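Local structure of chitin deacetylase (Bombyx mori, 5ZNT) at residues F284-W287 / I288-L292; I307-V310 / Q311-T315. The protein hydrolyses the N-acetamido groups of N-acetylglucosamine units in chitin, releasing acetate and leaving chitosan, with a zinc ion as cofactor. All coordinates share one frame; numbering follows the deposited sequence.

Contact 1: residues F284-W287 / I288-L292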
# COMPACT_ATOMS: atom_id res chain seq x y z
N PHE A 284 -17.18 8.66 -1.54
CA PHE A 284 -16.01 8.33 -0.73
C PHE A 284 -15.71 9.46 0.25
O PHE A 284 -15.44 9.21 1.44
CB PHE A 284 -14.81 8.08 -1.65
CG PHE A 284 -13.56 7.67 -0.93
CD1 PHE A 284 -13.59 6.70 0.07
CD2 PHE A 284 -12.35 8.24 -1.26
CE1 PHE A 284 -12.42 6.32 0.73
CE2 PHE A 284 -11.17 7.86 -0.61
CZ PHE A 284 -11.22 6.89 0.38
N LEU A 285 -15.70 10.69 -0.23
CA LEU A 285 -15.42 11.82 0.65
C LEU A 285 -16.52 12.00 1.69
O LEU A 285 -16.23 12.26 2.87
CB LEU A 285 -15.24 13.08 -0.19
CG LEU A 285 -14.03 12.99 -1.13
CD1 LEU A 285 -13.81 14.28 -1.88
CD2 LEU A 285 -12.77 12.59 -0.33
N TYR A 286 -17.78 11.86 1.28
CA TYR A 286 -18.87 11.89 2.25
C TYR A 286 -18.64 10.87 3.35
O TYR A 286 -18.74 11.18 4.55
CB TYR A 286 -20.20 11.63 1.55
CG TYR A 286 -21.40 11.76 2.46
CD1 TYR A 286 -21.76 10.72 3.31
CD2 TYR A 286 -22.16 12.92 2.49
CE1 TYR A 286 -22.84 10.83 4.16
CE2 TYR A 286 -23.25 13.04 3.33
CZ TYR A 286 -23.58 11.99 4.17
OH TYR A 286 -24.67 12.10 5.03
N TRP A 287 -18.30 9.64 2.96
CA TRP A 287 -18.04 8.58 3.92
C TRP A 287 -16.88 8.93 4.85
O TRP A 287 -16.99 8.80 6.08
CB TRP A 287 -17.75 7.27 3.18
CG TRP A 287 -17.48 6.14 4.09
CD1 TRP A 287 -18.41 5.40 4.79
CD2 TRP A 287 -16.20 5.59 4.44
NE1 TRP A 287 -17.79 4.44 5.54
CE2 TRP A 287 -16.43 4.53 5.35
CE3 TRP A 287 -14.87 5.90 4.08
CZ2 TRP A 287 -15.40 3.78 5.89
CZ3 TRP A 287 -13.85 5.14 4.62
CH2 TRP A 287 -14.12 4.10 5.53
N ILE A 288 -15.74 9.34 4.28
CA ILE A 288 -14.58 9.73 5.08
C ILE A 288 -14.97 10.79 6.10
O ILE A 288 -14.61 10.71 7.28
CB ILE A 288 -13.44 10.25 4.19
CG1 ILE A 288 -12.79 9.12 3.40
CG2 ILE A 288 -12.39 10.93 5.03
CD1 ILE A 288 -11.74 9.65 2.40
N ASP A 289 -15.65 11.83 5.65
CA ASP A 289 -15.98 12.93 6.55
C ASP A 289 -16.96 12.47 7.62
O ASP A 289 -16.84 12.85 8.79
CB ASP A 289 -16.56 14.09 5.75
CG ASP A 289 -15.52 14.77 4.89
OD1 ASP A 289 -14.31 14.71 5.21
OD2 ASP A 289 -15.93 15.41 3.90
N GLU A 290 -17.90 11.61 7.26
CA GLU A 290 -18.84 11.07 8.23
C GLU A 290 -18.15 10.17 9.26
O GLU A 290 -18.43 10.26 10.46
CB GLU A 290 -19.95 10.32 7.50
CG GLU A 290 -21.04 9.81 8.44
CD GLU A 290 -22.15 9.15 7.70
OE1 GLU A 290 -21.88 8.16 6.99
OE2 GLU A 290 -23.30 9.63 7.82
N ILE A 291 -17.23 9.31 8.80
CA ILE A 291 -16.48 8.46 9.72
C ILE A 291 -15.59 9.29 10.65
O ILE A 291 -15.54 9.04 11.86
CB ILE A 291 -15.63 7.44 8.93
CG1 ILE A 291 -16.52 6.37 8.26
CG2 ILE A 291 -14.59 6.82 9.83
CD1 ILE A 291 -17.13 5.35 9.21
N LEU A 292 -14.87 10.27 10.10
CA LEU A 292 -13.97 11.08 10.92
C LEU A 292 -14.72 11.83 12.01
O LEU A 292 -14.24 11.95 13.14
CB LEU A 292 -13.18 12.06 10.05
CG LEU A 292 -12.03 11.51 9.17
CD1 LEU A 292 -11.50 12.61 8.28
CD2 LEU A 292 -10.91 10.97 10.02
O HOH W 1 -25.47 9.65 6.14
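Four successive backbone bonds tie Phe-284, Leu-285, Tyr-286 and Trp-287 to Ile-288, Asp-289, Glu-290 and Ile-291, each N-H reaching the carbonyl four residues back. The spacing is that of a regular alpha-helix: Ile-288 N lies 2.9 Å from Phe-284 O and Ile-291 N lies 2.8 Å from Trp-287 O, with nearly straight N-H...O angles. Two aromatic-isoleucine pairs, each one turn apart, follow from it. The methyl Ile-288 CD1 sits over one face of the Phe-284 ring, 3.6 Å from its centroid, a CH-pi contact displaced a little toward CZ and CE2. Ile-291 repeats the theme with its CG1 methylene, which rests on one face of the Trp-287 indole, 3.4 Å from CE2. The Trp-287 side chain leaves with CG anti to the backbone N (chi1 -180°), which swings the indole alongside the next turn, where the CG1 branch of Ile-291 crosses it obliquely. Toward solvent, polar groups take over. One water bridges Tyr-286 and Glu-290, 2.8 Å from Tyr-286 OH and 2.7 Å from Glu-290 OE2, to which it donates; the phenol and carboxylate planes stand 77° apart. Glu-290 OE1 is held by Tyr-247 OH, and Asp-289 forms a salt bridge with Arg-64. The helix 278-294 is thus amphipathic: Phe-284 and Trp-287 pack against helix 243-258 through Leu-250 and also reach Ile-42 and Ile-40 of strand 38-45, while Ile-291 touches Val-298 of strand 298-300 in the parallel sheet of the carbohydrate esterase family 4 domain, one part of a longer protein.

Contact 2: residues I307-V310 / Q311-T315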
# COMPACT_ATOMS: atom_id res chain seq x y z
N ILE A 307 2.34 -1.16 10.72
CA ILE A 307 3.40 -2.01 11.27
C ILE A 307 3.97 -1.41 12.55
O ILE A 307 4.28 -2.14 13.50
CB ILE A 307 4.49 -2.24 10.21
CG1 ILE A 307 3.93 -3.03 9.02
CG2 ILE A 307 5.71 -2.97 10.81
CD1 ILE A 307 4.90 -3.14 7.81
N GLN A 308 4.10 -0.08 12.61
CA GLN A 308 4.63 0.54 13.82
C GLN A 308 3.69 0.33 15.00
O GLN A 308 4.15 0.08 16.13
CB GLN A 308 4.89 2.02 13.57
CG GLN A 308 6.13 2.26 12.72
CD GLN A 308 6.23 3.68 12.24
OE1 GLN A 308 5.22 4.30 11.88
NE2 GLN A 308 7.44 4.22 12.24
N TRP A 309 2.38 0.36 14.76
CA TRP A 309 1.42 0.05 15.82
C TRP A 309 1.51 -1.42 16.22
O TRP A 309 1.49 -1.74 17.42
CB TRP A 309 0.00 0.39 15.37
CG TRP A 309 -1.03 0.22 16.46
CD1 TRP A 309 -1.54 1.20 17.27
CD2 TRP A 309 -1.68 -1.00 16.86
NE1 TRP A 309 -2.46 0.67 18.15
CE2 TRP A 309 -2.56 -0.68 17.93
CE3 TRP A 309 -1.59 -2.33 16.43
CZ2 TRP A 309 -3.35 -1.64 18.56
CZ3 TRP A 309 -2.38 -3.29 17.07
CH2 TRP A 309 -3.25 -2.93 18.11
N VAL A 310 1.58 -2.33 15.25
CA VAL A 310 1.71 -3.76 15.56
C VAL A 310 2.92 -4.00 16.45
O VAL A 310 2.90 -4.87 17.33
CB VAL A 310 1.77 -4.59 14.27
CG1 VAL A 310 2.14 -6.05 14.58
CG2 VAL A 310 0.44 -4.54 13.55
N GLN A 311 3.98 -3.25 16.22
CA GLN A 311 5.22 -3.45 16.96
C GLN A 311 5.15 -2.87 18.36
O GLN A 311 5.98 -3.23 19.21
CB GLN A 311 6.39 -2.84 16.19
CG GLN A 311 6.74 -3.60 14.89
CD GLN A 311 7.82 -2.88 14.07
OE1 GLN A 311 7.86 -1.65 14.01
NE2 GLN A 311 8.70 -3.65 13.46
N ASN A 312 4.20 -1.98 18.62
CA ASN A 312 4.04 -1.38 19.94
C ASN A 312 2.57 -1.03 20.11
O ASN A 312 2.17 0.14 20.01
CB ASN A 312 4.94 -0.15 20.11
CG ASN A 312 4.76 0.53 21.45
OD1 ASN A 312 4.17 -0.04 22.36
ND2 ASN A 312 5.24 1.77 21.56
N PRO A 313 1.73 -2.02 20.36
CA PRO A 313 0.28 -1.78 20.33
C PRO A 313 -0.17 -0.74 21.35
O PRO A 313 0.21 -0.78 22.52
CB PRO A 313 -0.30 -3.17 20.61
CG PRO A 313 0.76 -4.11 20.11
CD PRO A 313 2.05 -3.45 20.46
N ARG A 314 -0.96 0.22 20.87
CA ARG A 314 -1.48 1.31 21.67
C ARG A 314 -3.00 1.24 21.69
O ARG A 314 -3.63 1.00 20.65
CB ARG A 314 -1.06 2.68 21.12
CG ARG A 314 0.39 2.78 20.69
CD ARG A 314 1.33 2.44 21.83
NE ARG A 314 1.23 3.36 22.96
CZ ARG A 314 1.52 3.02 24.21
NH1 ARG A 314 1.91 1.77 24.47
NH2 ARG A 314 1.41 3.91 25.19
N THR A 315 -3.59 1.47 22.86
CA THR A 315 -5.03 1.56 22.95
C THR A 315 -5.51 2.85 22.30
O THR A 315 -4.72 3.76 22.01
CB THR A 315 -5.49 1.56 24.41
OG1 THR A 315 -5.12 2.80 25.02
CG2 THR A 315 -4.85 0.40 25.19
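This is a local contact at the C-terminal end of helix 303-311, where the chain leaves the helix and crosses over one face of the Trp-309 indole on its way to helix 316-319. The unwinding shows in the backbone bonds: Gln-311 N still reaches Ile-307 O at 3.0 Å, but Asn-312 N bonds to Trp-309 O at 3.0 Å, only three residues back and from above the carbonyl plane, and its bond to Gln-308 O is weak. Pro-313 follows, suited to an exit because its nitrogen has no hydrogen to give to Trp-309 O. Its CA instead stands over the middle of the six-membered ring of Trp-309, 4.0 Å from the centroid, a CH-pi contact, while CB lies 3.9 Å from Trp-309 CH2. With CG turned opposite the backbone N (chi1 -174°), the indole extends toward the departing chain, and NE1 donates to Arg-314 O at 2.8 Å, in the carbonyl plane on a lone pair, though bent to 140° at the hydrogen. Tryptophan suits the place by offering both a broad apolar face and one N-H. A phenylalanine in its place would probably leave the Arg-314 carbonyl without this donor and the turn less firmly fixed. Gln-311 sends its side chain, extended beyond CG, obliquely across Ile-307 one turn earlier, Gln-311 CD 3.9 Å from Ile-307 CG2, and its NE2 bonds to Pro-16 O. The Trp-309 indole also meets the rings of Trp-182 and Trp-325, while Ile-307 and Val-310 pack on Trp-209 of strand 209-214, and Thr-315 caps the start of helix 316-319.

Contacts 1 and 2 follow one another along the chain, separated by the rest of helix 278-294, strand 298-300 and the first turn of helix 303-311. Their centres are 25 Å apart and their nearest atoms about 15 Å, so they do not touch. Strand 298-300 connects them: it pairs with strand 38-45 in the parallel sheet, and contact 1 packs on both strands, whereas contact 2 follows that strand and faces strand 209-214 of the mixed sheet. Both lie away from the zinc site and the glycan pocket. The zinc ion is bound by Asp-46, His-101 and His-105, and Asp-46 directly follows strand 38-45, so contact 1 borders the same strand that leads to the metal.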